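Local coordinates for protein ectonucleotide pyrophosphatase/phosphodiesterase family member 5 (Mus musculus, PDB 5VEO) that probably hydrolyses phosphodiester or pyrophosphate bonds of nucleotide-like substrates with zinc ions, and is held here as an inactive variant with adenosine monophosphate bound, at residues Y203-K206 with M207-A211; F338-G342 with P343-K347. The protein carries 1 engineered substitution. All coordinates share one frame; numbering follows the deposited sequence.

Contact 1: residues Y203-K206 with M207-A211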
ATOM      1  N   TYR A 203      20.080   9.373  -3.838  1.00 15.57           N
ATOM      2  CA  TYR A 203      19.853  10.407  -4.842  1.00 16.65           C
ATOM      3  C   TYR A 203      18.835  11.440  -4.358  1.00 13.72           C
ATOM      4  O   TYR A 203      19.035  12.655  -4.498  1.00 16.72           O
ATOM      5  CB  TYR A 203      19.380   9.746  -6.136  1.00 15.96           C
ATOM      6  CG  TYR A 203      19.139  10.719  -7.253  1.00 16.68           C
ATOM      7  CD1 TYR A 203      20.175  11.103  -8.094  1.00 20.25           C
ATOM      8  CD2 TYR A 203      17.884  11.270  -7.466  1.00 15.63           C
ATOM      9  CE1 TYR A 203      19.962  11.985  -9.129  1.00 22.53           C
ATOM     10  CE2 TYR A 203      17.661  12.173  -8.509  1.00 16.68           C
ATOM     11  CZ  TYR A 203      18.708  12.526  -9.324  1.00 18.58           C
ATOM     12  OH  TYR A 203      18.510  13.411 -10.349  1.00 24.21           O
ATOM     13  N   LEU A 204      17.728  10.971  -3.789  1.00 14.99           N
ATOM     14  CA  LEU A 204      16.717  11.876  -3.255  1.00 13.50           C
ATOM     15  C   LEU A 204      17.298  12.755  -2.151  1.00 14.76           C
ATOM     16  O   LEU A 204      17.072  13.969  -2.119  1.00 15.54           O
ATOM     17  CB  LEU A 204      15.525  11.064  -2.733  1.00 14.59           C
ATOM     18  CG  LEU A 204      14.447  11.864  -1.997  1.00 12.68           C
ATOM     19  CD1 LEU A 204      13.844  12.962  -2.889  1.00 15.62           C
ATOM     20  CD2 LEU A 204      13.367  10.935  -1.467  1.00 15.62           C
ATOM     21  N   ILE A 205      18.048  12.153  -1.234  1.00 14.84           N
ATOM     22  CA  ILE A 205      18.668  12.924  -0.163  1.00 13.89           C
ATOM     23  C   ILE A 205      19.567  14.005  -0.748  1.00 13.88           C
ATOM     24  O   ILE A 205      19.513  15.165  -0.337  1.00 18.83           O
ATOM     25  CB  ILE A 205      19.456  11.998   0.772  1.00 14.90           C
ATOM     26  CG1 ILE A 205      18.502  11.053   1.488  1.00 14.84           C
ATOM     27  CG2 ILE A 205      20.283  12.822   1.766  1.00 17.01           C
ATOM     28  CD1 ILE A 205      19.235   9.942   2.221  1.00 17.90           C
ATOM     29  N   LYS A 206      20.418  13.624  -1.700  1.00 16.60           N
ATOM     30  CA  LYS A 206      21.331  14.579  -2.328  1.00 17.83           C
ATOM     31  C   LYS A 206      20.563  15.729  -2.970  1.00 19.36           C
ATOM     32  O   LYS A 206      20.952  16.900  -2.844  1.00 21.85           O
ATOM     33  CB  LYS A 206      22.185  13.846  -3.367  1.00 21.84           C
ATOM     34  CG  LYS A 206      23.251  14.669  -4.065  1.00 31.59           C
ATOM     35  CD  LYS A 206      24.014  13.816  -5.119  1.00 40.61           C
ATOM     36  CE  LYS A 206      23.237  13.672  -6.447  1.00 50.77           C
ATOM     37  NZ  LYS A 206      23.963  12.978  -7.580  1.00 58.10           N
ATOM     38  N   MET A 207      19.457  15.424  -3.650  1.00 17.77           N
ATOM     39  CA  MET A 207      18.695  16.479  -4.309  1.00 17.66           C
ATOM     40  C   MET A 207      17.954  17.365  -3.314  1.00 17.88           C
ATOM     41  O   MET A 207      17.818  18.573  -3.550  1.00 19.73           O
ATOM     42  CB  MET A 207      17.719  15.868  -5.311  1.00 20.12           C
ATOM     43  CG  MET A 207      18.420  15.208  -6.455  1.00 22.18           C
ATOM     44  SD  MET A 207      19.312  16.453  -7.405  1.00 35.22           S
ATOM     45  CE  MET A 207      20.633  15.499  -8.102  1.00 39.80           C
ATOM     46  N   LEU A 208      17.468  16.798  -2.211  1.00 16.14           N
ATOM     47  CA  LEU A 208      16.872  17.613  -1.162  1.00 16.72           C
ATOM     48  C   LEU A 208      17.906  18.558  -0.572  1.00 20.72           C
ATOM     49  O   LEU A 208      17.608  19.723  -0.293  1.00 21.57           O
ATOM     50  CB  LEU A 208      16.284  16.733  -0.062  1.00 16.30           C
ATOM     51  CG  LEU A 208      15.007  15.973  -0.448  1.00 13.93           C
ATOM     52  CD1 LEU A 208      14.708  14.876   0.582  1.00 16.45           C
ATOM     53  CD2 LEU A 208      13.784  16.866  -0.605  1.00 18.21           C
ATOM     54  N   LYS A 209      19.136  18.080  -0.387  1.00 18.11           N
ATOM     55  CA  LYS A 209      20.173  18.950   0.159  1.00 17.98           C
ATOM     56  C   LYS A 209      20.534  20.049  -0.830  1.00 21.45           C
ATOM     57  O   LYS A 209      20.679  21.219  -0.446  1.00 25.24           O
ATOM     58  CB  LYS A 209      21.403  18.131   0.529  1.00 19.84           C
ATOM     59  CG  LYS A 209      21.192  17.292   1.780  1.00 21.17           C
ATOM     60  CD  LYS A 209      22.441  16.507   2.113  1.00 22.33           C
ATOM     61  CE  LYS A 209      22.313  15.753   3.426  1.00 25.21           C
ATOM     62  NZ  LYS A 209      23.507  14.901   3.633  1.00 31.64           N
ATOM     63  N   ARG A 210      20.698  19.697  -2.103  1.00 20.60           N
ATOM     64  CA  ARG A 210      21.057  20.685  -3.121  1.00 23.45           C
ATOM     65  C   ARG A 210      20.006  21.787  -3.229  1.00 24.74           C
ATOM     66  O   ARG A 210      20.345  22.950  -3.491  1.00 25.69           O
ATOM     67  CB  ARG A 210      21.270  19.968  -4.466  1.00 25.67           C
ATOM     68  CG  ARG A 210      21.501  20.869  -5.678  1.00 35.74           C
ATOM     69  CD  ARG A 210      21.733  20.041  -6.953  1.00 42.45           C
ATOM     70  NE  ARG A 210      20.590  20.114  -7.869  1.00 51.90           N
ATOM     71  CZ  ARG A 210      20.580  19.635  -9.113  1.00 55.38           C
ATOM     72  NH1 ARG A 210      21.654  19.037  -9.618  1.00 57.87           N
ATOM     73  NH2 ARG A 210      19.493  19.763  -9.863  1.00 56.99           N
ATOM     74  N   ALA A 211      18.735  21.449  -3.020  1.00 23.52           N
ATOM     75  CA  ALA A 211      17.638  22.409  -3.079  1.00 22.55           C
ATOM     76  C   ALA A 211      17.372  23.116  -1.749  1.00 23.87           C
ATOM     77  O   ALA A 211      16.396  23.863  -1.647  1.00 25.27           O
ATOM     78  CB  ALA A 211      16.350  21.716  -3.545  1.00 23.43           C
TER
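Tyr-203 to Lys-206 and Met-207 to Arg-210 form the last turns of helix 190-210, and four successive i to i+4 backbone hydrogen bonds join them, from Met-207 N to Tyr-203 O (2.9 Å) through Arg-210 N to Lys-206 O. Ala-211 is the first residue to leave helical geometry. On this scaffold Met-207 crosses the Tyr-203 ring obliquely. Its CG sits above one face toward the rim, in a CH-pi contact 4.1 Å from the ring centroid, while SD makes an oblique Met-aromatic approach. The bend at chi2 (-65°) turns SD toward the ring, and the methyl CE beyond it comes down beside the CE1-CZ rim, 3.7 Å from Tyr-203 CE1. CE also meets Lys-206 CE at 3.6 Å, and SD lies over the centre of the Arg-210 guanidinium, so the thioether is bordered by an aromatic ring and two long basic side chains. A serine in place of Tyr-203 would probably deprive Met-207 of the face under CG and the ring rim beside CE, leaving its thioether freer to turn. Further round the helix, Leu-204 CG packs on Leu-208 CD1 at 4.0 Å. Both leucines touch Leu-219 of strand 218-222 and, through Val-153 and Ile-157, helix 149-160, which Tyr-203 also meets at Glu-150.

Contact 2: residues F338-G342 with P343-K347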
ATOM      1  N   PHE A 338       9.355   1.603   7.823  1.00  9.06           N
ATOM      2  CA  PHE A 338       8.984   2.988   8.123  1.00  8.88           C
ATOM      3  C   PHE A 338      10.167   3.695   8.770  1.00  9.05           C
ATOM      4  O   PHE A 338      10.669   3.255   9.815  1.00  9.93           O
ATOM      5  CB  PHE A 338       7.765   3.056   9.045  1.00  9.26           C
ATOM      6  CG  PHE A 338       7.302   4.455   9.334  1.00  8.80           C
ATOM      7  CD1 PHE A 338       6.237   4.997   8.637  1.00 11.25           C
ATOM      8  CD2 PHE A 338       7.936   5.234  10.297  1.00 12.17           C
ATOM      9  CE1 PHE A 338       5.810   6.304   8.896  1.00 11.32           C
ATOM     10  CE2 PHE A 338       7.523   6.514  10.551  1.00 15.76           C
ATOM     11  CZ  PHE A 338       6.451   7.055   9.845  1.00 16.31           C
ATOM     12  N   LEU A 339      10.589   4.803   8.169  1.00 10.18           N
ATOM     13  CA  LEU A 339      11.627   5.633   8.757  1.00 10.77           C
ATOM     14  C   LEU A 339      11.383   7.072   8.332  1.00 11.45           C
ATOM     15  O   LEU A 339      10.664   7.329   7.372  1.00 12.79           O
ATOM     16  CB  LEU A 339      13.029   5.142   8.375  1.00 16.04           C
ATOM     17  CG  LEU A 339      13.583   5.119   6.965  1.00 16.33           C
ATOM     18  CD1 LEU A 339      15.108   4.880   7.000  1.00 19.28           C
ATOM     19  CD2 LEU A 339      12.893   4.040   6.117  1.00 17.80           C
ATOM     20  N   ALA A 340      11.968   8.016   9.060  1.00 12.26           N
ATOM     21  CA  ALA A 340      11.708   9.410   8.717  1.00 12.30           C
ATOM     22  C   ALA A 340      12.814  10.307   9.249  1.00 13.13           C
ATOM     23  O   ALA A 340      13.526   9.965  10.198  1.00 14.67           O
ATOM     24  CB  ALA A 340      10.360   9.861   9.263  1.00 12.88           C
ATOM     25  N   HIS A 341      12.930  11.477   8.616  1.00 14.74           N
ATOM     26  CA  HIS A 341      13.916  12.484   8.987  1.00 14.42           C
ATOM     27  C   HIS A 341      13.316  13.856   8.761  1.00 16.15           C
ATOM     28  O   HIS A 341      12.680  14.082   7.738  1.00 16.88           O
ATOM     29  CB  HIS A 341      15.185  12.375   8.145  1.00 15.93           C
ATOM     30  CG  HIS A 341      16.069  13.577   8.252  1.00 17.16           C
ATOM     31  ND1 HIS A 341      15.891  14.698   7.469  1.00 18.36           N
ATOM     32  CD2 HIS A 341      17.121  13.841   9.062  1.00 22.50           C
ATOM     33  CE1 HIS A 341      16.799  15.604   7.797  1.00 21.70           C
ATOM     34  NE2 HIS A 341      17.554  15.111   8.761  1.00 23.66           N
ATOM     35  N   GLY A 342      13.532  14.771   9.705  1.00 15.52           N
ATOM     36  CA  GLY A 342      13.188  16.147   9.456  1.00 16.11           C
ATOM     37  C   GLY A 342      13.120  16.943  10.731  1.00 18.66           C
ATOM     38  O   GLY A 342      13.314  16.432  11.842  1.00 19.80           O
ATOM     39  N   PRO A 343      12.811  18.229  10.587  1.00 19.51           N
ATOM     40  CA  PRO A 343      12.828  19.113  11.758  1.00 21.09           C
ATOM     41  C   PRO A 343      11.808  18.731  12.815  1.00 21.82           C
ATOM     42  O   PRO A 343      12.030  19.000  14.002  1.00 22.74           O
ATOM     43  CB  PRO A 343      12.554  20.497  11.151  1.00 24.72           C
ATOM     44  CG  PRO A 343      11.947  20.237   9.827  1.00 24.51           C
ATOM     45  CD  PRO A 343      12.502  18.939   9.335  1.00 19.40           C
ATOM     46  N   ALA A 344      10.714  18.078  12.436  1.00 21.49           N
ATOM     47  CA  ALA A 344       9.704  17.654  13.394  1.00 21.85           C
ATOM     48  C   ALA A 344      10.006  16.306  14.047  1.00 20.02           C
ATOM     49  O   ALA A 344       9.312  15.934  15.002  1.00 24.40           O
ATOM     50  CB  ALA A 344       8.335  17.569  12.717  1.00 21.72           C
ATOM     51  N   PHE A 345      11.011  15.585  13.572  1.00 19.25           N
ATOM     52  CA  PHE A 345      11.272  14.222  14.023  1.00 18.00           C
ATOM     53  C   PHE A 345      12.493  14.134  14.935  1.00 18.62           C
ATOM     54  O   PHE A 345      13.461  14.886  14.794  1.00 20.68           O
ATOM     55  CB  PHE A 345      11.456  13.308  12.812  1.00 17.24           C
ATOM     56  CG  PHE A 345      10.167  12.917  12.165  1.00 15.33           C
ATOM     57  CD1 PHE A 345       9.786  13.452  10.944  1.00 18.18           C
ATOM     58  CD2 PHE A 345       9.314  12.027  12.796  1.00 18.41           C
ATOM     59  CE1 PHE A 345       8.591  13.078  10.357  1.00 16.61           C
ATOM     60  CE2 PHE A 345       8.118  11.661  12.219  1.00 16.50           C
ATOM     61  CZ  PHE A 345       7.753  12.202  10.988  1.00 18.24           C
ATOM     62  N   ARG A 346      12.435  13.202  15.882  1.00 19.67           N
ATOM     63  CA  ARG A 346      13.589  12.922  16.717  1.00 21.19           C
ATOM     64  C   ARG A 346      14.742  12.394  15.877  1.00 21.21           C
ATOM     65  O   ARG A 346      14.593  12.063  14.699  1.00 21.17           O
ATOM     66  CB  ARG A 346      13.219  11.926  17.806  1.00 20.62           C
ATOM     67  CG  ARG A 346      12.237  12.505  18.776  1.00 22.39           C
ATOM     68  CD  ARG A 346      11.609  11.446  19.634  1.00 25.63           C
ATOM     69  NE  ARG A 346      12.522  10.954  20.640  1.00 25.74           N
ATOM     70  CZ  ARG A 346      12.165  10.175  21.658  1.00 26.33           C
ATOM     71  NH1 ARG A 346      10.898   9.802  21.791  1.00 26.34           N
ATOM     72  NH2 ARG A 346      13.080   9.796  22.555  1.00 28.04           N
ATOM     73  N   LYS A 347      15.911  12.313  16.505  1.00 21.44           N
ATOM     74  CA  LYS A 347      17.126  11.860  15.843  1.00 20.57           C
ATOM     75  C   LYS A 347      17.673  10.621  16.531  1.00 19.94           C
ATOM     76  O   LYS A 347      17.791  10.590  17.764  1.00 22.31           O
ATOM     77  CB  LYS A 347      18.183  12.957  15.844  1.00 23.40           C
ATOM     78  CG  LYS A 347      17.790  14.173  15.022  1.00 28.95           C
ATOM     79  CD  LYS A 347      18.914  15.206  15.061  1.00 42.49           C
ATOM     80  CE  LYS A 347      19.630  15.363  13.721  1.00 52.56           C
ATOM     81  NZ  LYS A 347      20.795  14.417  13.624  1.00 52.82           N
TER
HETATM   82  O   HOH W   1      15.046  13.766  12.143  1.00 18.79           O
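Ala-340 and Phe-345 pack together where strand 338-341, an inner strand of the mixed sheet in this alkaline phosphatase-like fold, runs out into a type I beta turn from Gly-342 to Phe-345. The Phe-345 side chain can be followed outward from the turn. CB lies 3.8 Å from Gly-342 O. With CG anti to its own carbonyl carbon (chi1 -78°), the ring is directed back over the end of the strand. CD1 meets both the Ala-340 methyl, 4.0 Å from its CB, and Gly-342 N, which stands near the ring plane at the edge. Farther out, CE1, CZ and CE2 all lie against the same methyl, with CE1 at 3.8 Å from Ala-340 CB. That methyl is centred over one face, only 10° off the ring normal, which makes a well-aligned CH-pi contact. The Phe-345 side chain also touches Val-45 of strand 45-51 and Asn-218 of strand 218-222, the two strands that flank 338-341.

The turn is closed by Phe-345 N bonding to Gly-342 O at 3.0 Å, with the donor well above the carbonyl plane. Gly-342 adopts backbone angles at which a CB would collide with Pro-343 CD and press on the preceding carbonyl. Across the mouth of the loop, a water accepts from Gly-342 N at 3.0 Å and lies 3.1 Å from Arg-346 O, to which it can donate.

In the fold
Both contacts are partly buried and lie on the same side of the chain's centre, their centres about 16 Å apart and their nearest atoms about 7 Å apart. Each marks where a regular element ends: contact 1 the close of a helix, contact 2 the exit of a sheet strand. Both reach strand 218-222, contact 1 with helix side chains and contact 2 from the neighbouring strand and its turn, while Trp-214 meets Ile-205 of one and stacks on His-341 of the other. Backbone bonds hold both, successive helical ones in contact 1 and a single turn bond helped by a water in contact 2. The side chains differ: a partly exposed methionine-aromatic pair beside basic chains, against a buried phenyl ring over a methyl.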